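Local coordinates for protein methylxanthine N1-demethylase NdmA (Pseudomonas putida, PDB 6ICN) that removes the N1-methyl group of caffeine as a Rieske non-heme iron oxygenase, giving theobromine and formaldehyde at the expense of NAD(P)H and oxygen, at residues L69-R83 against G94-T108. Sequence-based numbering, arbitrary orientation.
With FES (Fe2/s2 (inorganic) cluster), chain D.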
loop_
_atom_site.group_PDB
_atom_site.type_symbol
_atom_site.label_atom_id
_atom_site.label_comp_id
_atom_site.label_asym_id
_atom_site.label_seq_id
_atom_site.Cartn_x
_atom_site.Cartn_y
_atom_site.Cartn_z
ATOM N N LEU A 69 -24.509 -22.517 20.733
ATOM C CA LEU A 69 -24.793 -23.950 20.637
ATOM C C LEU A 69 -26.198 -24.167 21.192
ATOM O O LEU A 69 -26.404 -24.128 22.411
ATOM C CB LEU A 69 -23.764 -24.772 21.407
ATOM C CG LEU A 69 -22.317 -24.590 20.951
ATOM C CD1 LEU A 69 -21.426 -25.589 21.704
ATOM C CD2 LEU A 69 -22.192 -24.800 19.431
ATOM N N GLY A 70 -27.158 -24.367 20.297
ATOM C CA GLY A 70 -28.541 -24.418 20.747
ATOM C C GLY A 70 -28.925 -23.068 21.307
ATOM O O GLY A 70 -28.686 -22.029 20.687
ATOM N N ASP A 71 -29.478 -23.060 22.520
ATOM C CA ASP A 71 -29.942 -21.826 23.133
ATOM C C ASP A 71 -28.883 -21.155 24.006
ATOM O O ASP A 71 -29.187 -20.167 24.678
ATOM C CB ASP A 71 -31.206 -22.102 23.959
ATOM C CG ASP A 71 -32.427 -22.336 23.091
ATOM O OD1 ASP A 71 -32.553 -21.657 22.046
ATOM O OD2 ASP A 71 -33.265 -23.192 23.450
ATOM N N GLU A 72 -27.653 -21.655 23.995
ATOM C CA GLU A 72 -26.631 -21.266 24.952
ATOM C C GLU A 72 -25.446 -20.650 24.219
ATOM O O GLU A 72 -25.011 -21.176 23.197
ATOM C CB GLU A 72 -26.161 -22.492 25.756
ATOM C CG GLU A 72 -25.145 -22.199 26.841
ATOM C CD GLU A 72 -24.753 -23.433 27.664
ATOM O OE1 GLU A 72 -23.741 -23.340 28.409
ATOM O OE2 GLU A 72 -25.446 -24.478 27.562
ATOM N N TYR A 73 -24.909 -19.563 24.771
ATOM C CA TYR A 73 -23.581 -19.099 24.379
ATOM C C TYR A 73 -22.518 -19.845 25.179
ATOM O O TYR A 73 -22.564 -19.880 26.423
ATOM C CB TYR A 73 -23.451 -17.584 24.588
ATOM C CG TYR A 73 -24.379 -16.791 23.695
ATOM C CD1 TYR A 73 -24.078 -16.585 22.349
ATOM C CD2 TYR A 73 -25.573 -16.277 24.185
ATOM C CE1 TYR A 73 -24.933 -15.866 21.536
ATOM C CE2 TYR A 73 -26.441 -15.563 23.371
ATOM C CZ TYR A 73 -26.109 -15.360 22.046
ATOM O OH TYR A 73 -26.971 -14.659 21.246
ATOM N N VAL A 74 -21.564 -20.445 24.468
ATOM C CA VAL A 74 -20.542 -21.305 25.053
ATOM C C VAL A 74 -19.167 -20.747 24.727
ATOM O O VAL A 74 -18.924 -20.301 23.596
ATOM C CB VAL A 74 -20.668 -22.754 24.543
ATOM C CG1 VAL A 74 -19.548 -23.627 25.078
ATOM C CG2 VAL A 74 -22.043 -23.333 24.920
ATOM N N ALA A 75 -18.272 -20.786 25.718
ATOM C CA ALA A 75 -16.863 -20.427 25.553
ATOM C C ALA A 75 -15.976 -21.630 25.872
ATOM O O ALA A 75 -16.116 -22.248 26.940
ATOM C CB ALA A 75 -16.503 -19.233 26.450
ATOM N N MET A 76 -15.075 -21.969 24.948
ATOM C CA MET A 76 -14.115 -23.061 25.129
ATOM C C MET A 76 -12.721 -22.530 24.831
ATOM O O MET A 76 -12.565 -21.512 24.158
ATOM C CB MET A 76 -14.390 -24.251 24.188
ATOM C CG MET A 76 -15.743 -24.890 24.304
ATOM S SD MET A 76 -15.819 -26.230 23.103
ATOM C CE MET A 76 -17.594 -26.276 22.849
ATOM N N ARG A 77 -11.696 -23.229 25.318
ATOM C CA ARG A 77 -10.358 -22.928 24.812
ATOM C C ARG A 77 -10.302 -23.182 23.310
ATOM O O ARG A 77 -10.801 -24.198 22.811
ATOM C CB ARG A 77 -9.306 -23.775 25.514
ATOM C CG ARG A 77 -7.891 -23.320 25.186
ATOM C CD ARG A 77 -6.861 -24.022 26.075
ATOM N NE ARG A 77 -7.260 -24.076 27.483
ATOM C CZ ARG A 77 -7.024 -23.101 28.350
ATOM N NH1 ARG A 77 -6.407 -21.998 27.964
ATOM N NH2 ARG A 77 -7.402 -23.225 29.599
ATOM N N ASP A 78 -9.660 -22.264 22.575
ATOM C CA ASP A 78 -9.606 -22.370 21.119
ATOM C C ASP A 78 -8.492 -23.323 20.668
ATOM O O ASP A 78 -7.540 -22.946 19.983
ATOM C CB ASP A 78 -9.420 -20.987 20.518
ATOM C CG ASP A 78 -9.670 -20.976 19.026
ATOM O OD1 ASP A 78 -10.151 -21.993 18.497
ATOM O OD2 ASP A 78 -9.372 -19.941 18.392
ATOM N N ARG A 79 -8.626 -24.591 21.061
ATOM C CA ARG A 79 -7.553 -25.563 20.832
ATOM C C ARG A 79 -8.141 -26.962 20.944
ATOM O O ARG A 79 -8.515 -27.385 22.045
ATOM C CB ARG A 79 -6.429 -25.364 21.838
ATOM C CG ARG A 79 -5.232 -26.268 21.599
ATOM C CD ARG A 79 -4.142 -26.008 22.646
ATOM N NE ARG A 79 -3.076 -26.972 22.449
ATOM C CZ ARG A 79 -2.771 -27.962 23.282
ATOM N NH1 ARG A 79 -3.412 -28.109 24.440
ATOM N NH2 ARG A 79 -1.797 -28.802 22.956
ATOM N N CYS A 80 -8.238 -27.658 19.812
ATOM C CA CYS A 80 -8.789 -29.010 19.806
ATOM C C CYS A 80 -7.891 -29.976 20.577
ATOM O O CYS A 80 -6.662 -29.899 20.504
ATOM C CB CYS A 80 -8.957 -29.477 18.356
ATOM S SG CYS A 80 -9.671 -31.122 18.169
ATOM N N ALA A 81 -8.518 -30.910 21.313
ATOM C CA ALA A 81 -7.758 -31.882 22.104
ATOM C C ALA A 81 -6.980 -32.876 21.251
ATOM O O ALA A 81 -6.002 -33.449 21.738
ATOM C CB ALA A 81 -8.714 -32.659 23.033
ATOM N N HIS A 82 -7.380 -33.080 19.990
ATOM C CA HIS A 82 -6.807 -34.098 19.120
ATOM C C HIS A 82 -5.417 -33.690 18.635
ATOM O O HIS A 82 -4.408 -34.289 19.027
ATOM C CB HIS A 82 -7.750 -34.329 17.939
ATOM C CG HIS A 82 -7.264 -35.358 16.969
ATOM N ND1 HIS A 82 -7.432 -35.234 15.610
ATOM C CD2 HIS A 82 -6.618 -36.528 17.158
ATOM C CE1 HIS A 82 -6.921 -36.290 14.999
ATOM N NE2 HIS A 82 -6.423 -37.093 15.918
ATOM N N ARG A 83 -5.357 -32.667 17.773
ATOM C CA ARG A 83 -4.083 -32.213 17.216
ATOM C C ARG A 83 -3.956 -30.692 17.275
ATOM O O ARG A 83 -3.215 -30.091 16.478
ATOM C CB ARG A 83 -3.909 -32.725 15.771
ATOM C CG ARG A 83 -3.758 -34.251 15.674
ATOM C CD ARG A 83 -2.442 -34.675 16.338
ATOM N NE ARG A 83 -2.076 -36.084 16.169
ATOM C CZ ARG A 83 -2.278 -37.037 17.078
ATOM N NH1 ARG A 83 -2.895 -36.760 18.227
ATOM N NH2 ARG A 83 -1.839 -38.274 16.841
ATOM N N GLY A 94 -25.494 -28.636 14.678
ATOM C CA GLY A 94 -26.455 -28.885 15.736
ATOM C C GLY A 94 -26.116 -28.025 16.941
ATOM O O GLY A 94 -25.913 -26.812 16.836
ATOM N N ASN A 95 -26.032 -28.661 18.104
ATOM C CA ASN A 95 -25.654 -27.989 19.337
ATOM C C ASN A 95 -24.208 -28.282 19.710
ATOM O O ASN A 95 -23.855 -28.284 20.896
ATOM C CB ASN A 95 -26.605 -28.391 20.465
ATOM C CG ASN A 95 -28.048 -27.957 20.183
ATOM O OD1 ASN A 95 -28.330 -27.324 19.158
ATOM N ND2 ASN A 95 -28.963 -28.302 21.089
ATOM N N ARG A 96 -23.360 -28.526 18.709
ATOM C CA ARG A 96 -21.957 -28.846 18.944
ATOM C C ARG A 96 -21.052 -27.973 18.076
ATOM O O ARG A 96 -21.472 -27.425 17.057
ATOM C CB ARG A 96 -21.650 -30.311 18.645
ATOM C CG ARG A 96 -22.442 -31.310 19.506
ATOM C CD ARG A 96 -22.093 -32.730 19.101
ATOM N NE ARG A 96 -22.897 -33.724 19.811
ATOM C CZ ARG A 96 -23.026 -34.977 19.391
ATOM N NH1 ARG A 96 -22.401 -35.370 18.284
ATOM N NH2 ARG A 96 -23.779 -35.833 20.077
ATOM N N LEU A 97 -19.789 -27.895 18.484
ATOM C CA LEU A 97 -18.747 -27.183 17.747
ATOM C C LEU A 97 -17.812 -28.218 17.126
ATOM O O LEU A 97 -17.204 -29.031 17.840
ATOM C CB LEU A 97 -17.977 -26.228 18.665
ATOM C CG LEU A 97 -16.818 -25.423 18.043
ATOM C CD1 LEU A 97 -17.316 -24.603 16.842
ATOM C CD2 LEU A 97 -16.198 -24.517 19.095
ATOM N N GLN A 98 -17.691 -28.178 15.801
ATOM C CA GLN A 98 -16.952 -29.172 15.035
ATOM C C GLN A 98 -15.595 -28.612 14.620
ATOM O O GLN A 98 -15.516 -27.546 13.999
ATOM C CB GLN A 98 -17.748 -29.581 13.798
ATOM C CG GLN A 98 -17.043 -30.594 12.908
ATOM C CD GLN A 98 -17.964 -31.102 11.827
ATOM O OE1 GLN A 98 -19.062 -31.584 12.115
ATOM N NE2 GLN A 98 -17.543 -30.989 10.588
ATOM N N CYS A 99 -14.541 -29.338 14.952
ATOM C CA CYS A 99 -13.194 -28.931 14.566
ATOM C C CYS A 99 -13.019 -29.017 13.047
ATOM O O CYS A 99 -13.474 -29.976 12.427
ATOM C CB CYS A 99 -12.172 -29.842 15.240
ATOM S SG CYS A 99 -10.458 -29.418 14.858
ATOM N N PRO A 100 -12.293 -28.073 12.435
ATOM C CA PRO A 100 -12.079 -28.127 10.974
ATOM C C PRO A 100 -11.174 -29.252 10.485
ATOM O O PRO A 100 -11.233 -29.600 9.295
ATOM C CB PRO A 100 -11.428 -26.768 10.677
ATOM C CG PRO A 100 -10.726 -26.424 11.927
ATOM C CD PRO A 100 -11.636 -26.906 13.045
ATOM N N TYR A 101 -10.316 -29.810 11.340
ATOM C CA TYR A 101 -9.243 -30.670 10.848
ATOM C C TYR A 101 -9.731 -32.102 10.640
ATOM O O TYR A 101 -9.684 -32.623 9.523
ATOM C CB TYR A 101 -8.059 -30.617 11.827
ATOM C CG TYR A 101 -6.698 -31.019 11.237
ATOM C CD1 TYR A 101 -6.583 -31.595 9.971
ATOM C CD2 TYR A 101 -5.533 -30.815 11.969
ATOM C CE1 TYR A 101 -5.323 -31.955 9.452
ATOM C CE2 TYR A 101 -4.272 -31.168 11.462
ATOM C CZ TYR A 101 -4.182 -31.736 10.196
ATOM O OH TYR A 101 -2.936 -32.073 9.694
ATOM N N HIS A 102 -10.212 -32.761 11.703
ATOM C CA HIS A 102 -10.726 -34.118 11.550
ATOM C C HIS A 102 -12.155 -34.236 12.057
ATOM O O HIS A 102 -12.645 -35.355 12.269
ATOM C CB HIS A 102 -9.823 -35.141 12.254
ATOM C CG HIS A 102 -8.359 -34.956 11.979
ATOM N ND1 HIS A 102 -7.563 -34.143 12.748
ATOM C CD2 HIS A 102 -7.540 -35.493 11.042
ATOM C CE1 HIS A 102 -6.317 -34.184 12.312
ATOM N NE2 HIS A 102 -6.275 -34.996 11.271
ATOM N N GLY A 103 -12.837 -33.112 12.259
ATOM C CA GLY A 103 -14.271 -33.154 12.484
ATOM C C GLY A 103 -14.728 -33.602 13.858
ATOM O O GLY A 103 -15.916 -33.920 14.023
ATOM N N TRP A 104 -13.851 -33.635 14.860
ATOM C CA TRP A 104 -14.351 -33.953 16.203
ATOM C C TRP A 104 -15.411 -32.934 16.622
ATOM O O TRP A 104 -15.285 -31.741 16.352
ATOM C CB TRP A 104 -13.216 -33.942 17.227
ATOM C CG TRP A 104 -12.245 -35.079 17.146
ATOM C CD1 TRP A 104 -11.999 -35.895 16.074
ATOM C CD2 TRP A 104 -11.377 -35.524 18.197
ATOM N NE1 TRP A 104 -11.015 -36.812 16.395
ATOM C CE2 TRP A 104 -10.635 -36.609 17.697
ATOM C CE3 TRP A 104 -11.160 -35.102 19.512
ATOM C CZ2 TRP A 104 -9.673 -37.280 18.465
ATOM C CZ3 TRP A 104 -10.209 -35.769 20.274
ATOM C CH2 TRP A 104 -9.477 -36.842 19.744
ATOM N N GLN A 105 -16.469 -33.398 17.295
ATOM C CA GLN A 105 -17.555 -32.507 17.696
ATOM C C GLN A 105 -17.593 -32.375 19.211
ATOM O O GLN A 105 -17.622 -33.388 19.917
ATOM C CB GLN A 105 -18.901 -33.032 17.197
ATOM C CG GLN A 105 -18.981 -33.120 15.692
ATOM C CD GLN A 105 -20.393 -33.430 15.246
ATOM O OE1 GLN A 105 -21.198 -33.939 16.029
ATOM N NE2 GLN A 105 -20.709 -33.124 13.994
ATOM N N TYR A 106 -17.606 -31.138 19.696
ATOM C CA TYR A 106 -17.615 -30.850 21.128
ATOM C C TYR A 106 -18.976 -30.328 21.578
ATOM O O TYR A 106 -19.562 -29.450 20.931
ATOM C CB TYR A 106 -16.534 -29.825 21.468
ATOM C CG TYR A 106 -15.151 -30.358 21.234
ATOM C CD1 TYR A 106 -14.493 -31.054 22.231
ATOM C CD2 TYR A 106 -14.510 -30.184 20.000
ATOM C CE1 TYR A 106 -13.214 -31.559 22.041
ATOM C CE2 TYR A 106 -13.217 -30.691 19.782
ATOM C CZ TYR A 106 -12.577 -31.377 20.812
ATOM O OH TYR A 106 -11.296 -31.893 20.657
ATOM N N ASP A 107 -19.466 -30.848 22.718
ATOM C CA ASP A 107 -20.748 -30.387 23.243
ATOM C C ASP A 107 -20.572 -29.129 24.114
ATOM O O ASP A 107 -19.474 -28.578 24.255
ATOM C CB ASP A 107 -21.456 -31.534 23.991
ATOM C CG ASP A 107 -20.742 -31.976 25.267
ATOM O OD1 ASP A 107 -19.913 -31.228 25.833
ATOM O OD2 ASP A 107 -21.067 -33.106 25.754
ATOM N N THR A 108 -21.679 -28.646 24.697
ATOM C CA THR A 108 -21.629 -27.420 25.486
ATOM C C THR A 108 -20.731 -27.540 26.711
ATOM O O THR A 108 -20.367 -26.513 27.294
ATOM C CB THR A 108 -23.025 -27.000 25.947
ATOM O OG1 THR A 108 -23.571 -28.041 26.770
ATOM C CG2 THR A 108 -23.930 -26.739 24.756
HETATM FE FE1 FES D . -9.398 -31.259 15.813
HETATM FE FE2 FES D . -8.153 -33.359 14.731
HETATM S S1 FES D . -7.242 -31.412 15.384
HETATM S S2 FES D . -10.318 -33.096 15.024
HETATM O O HOH W 1 -26.519 -23.736 17.552
HETATM O O HOH W 2 -20.704 -24.377 28.807
HETATM O O HOH W 3 -24.611 -26.740 28.883
#
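Two loops build the Rieske [2Fe-2S] site, each giving one cysteine and one histidine. Cys80 and Cys99 bind FE1 through SG; His82 and His102 bind FE2 through ND1, each at 2.2 Å. The shared iron brings the two imidazoles together in an offset edge-to-face pair, planes at 76°, with His82 CE1 over one face of His102. Tyr101 CD1 lies over the opposite face, toward the rim. Asp188 of the second subunit takes a hydrogen bond from His102 NE2, and Asp329 of that subunit is a polar partner of His82. Trp104 lies against the cluster and His82: CD1 is 3.4 Å from S2, while His82 CB sits 3.4 Å above the six-membered ring in a CH-pi contact. His82 CG stands anti to the backbone N (chi1 180°), carrying the imidazole toward FE2. Replacing Trp104 by alanine would probably leave one side of S2 less covered and His82 CB and CG without their supporting surface. Farther off, Met76 CE packs against Tyr106 CB at 4.0 Å, and Leu69 and Val74 close on Thr108 CG2. At the far end of the Tyr106 ring, OH accepts a 3.0 Å hydrogen bond from Ala81 N and lies 3.1 Å from Cys80 SG.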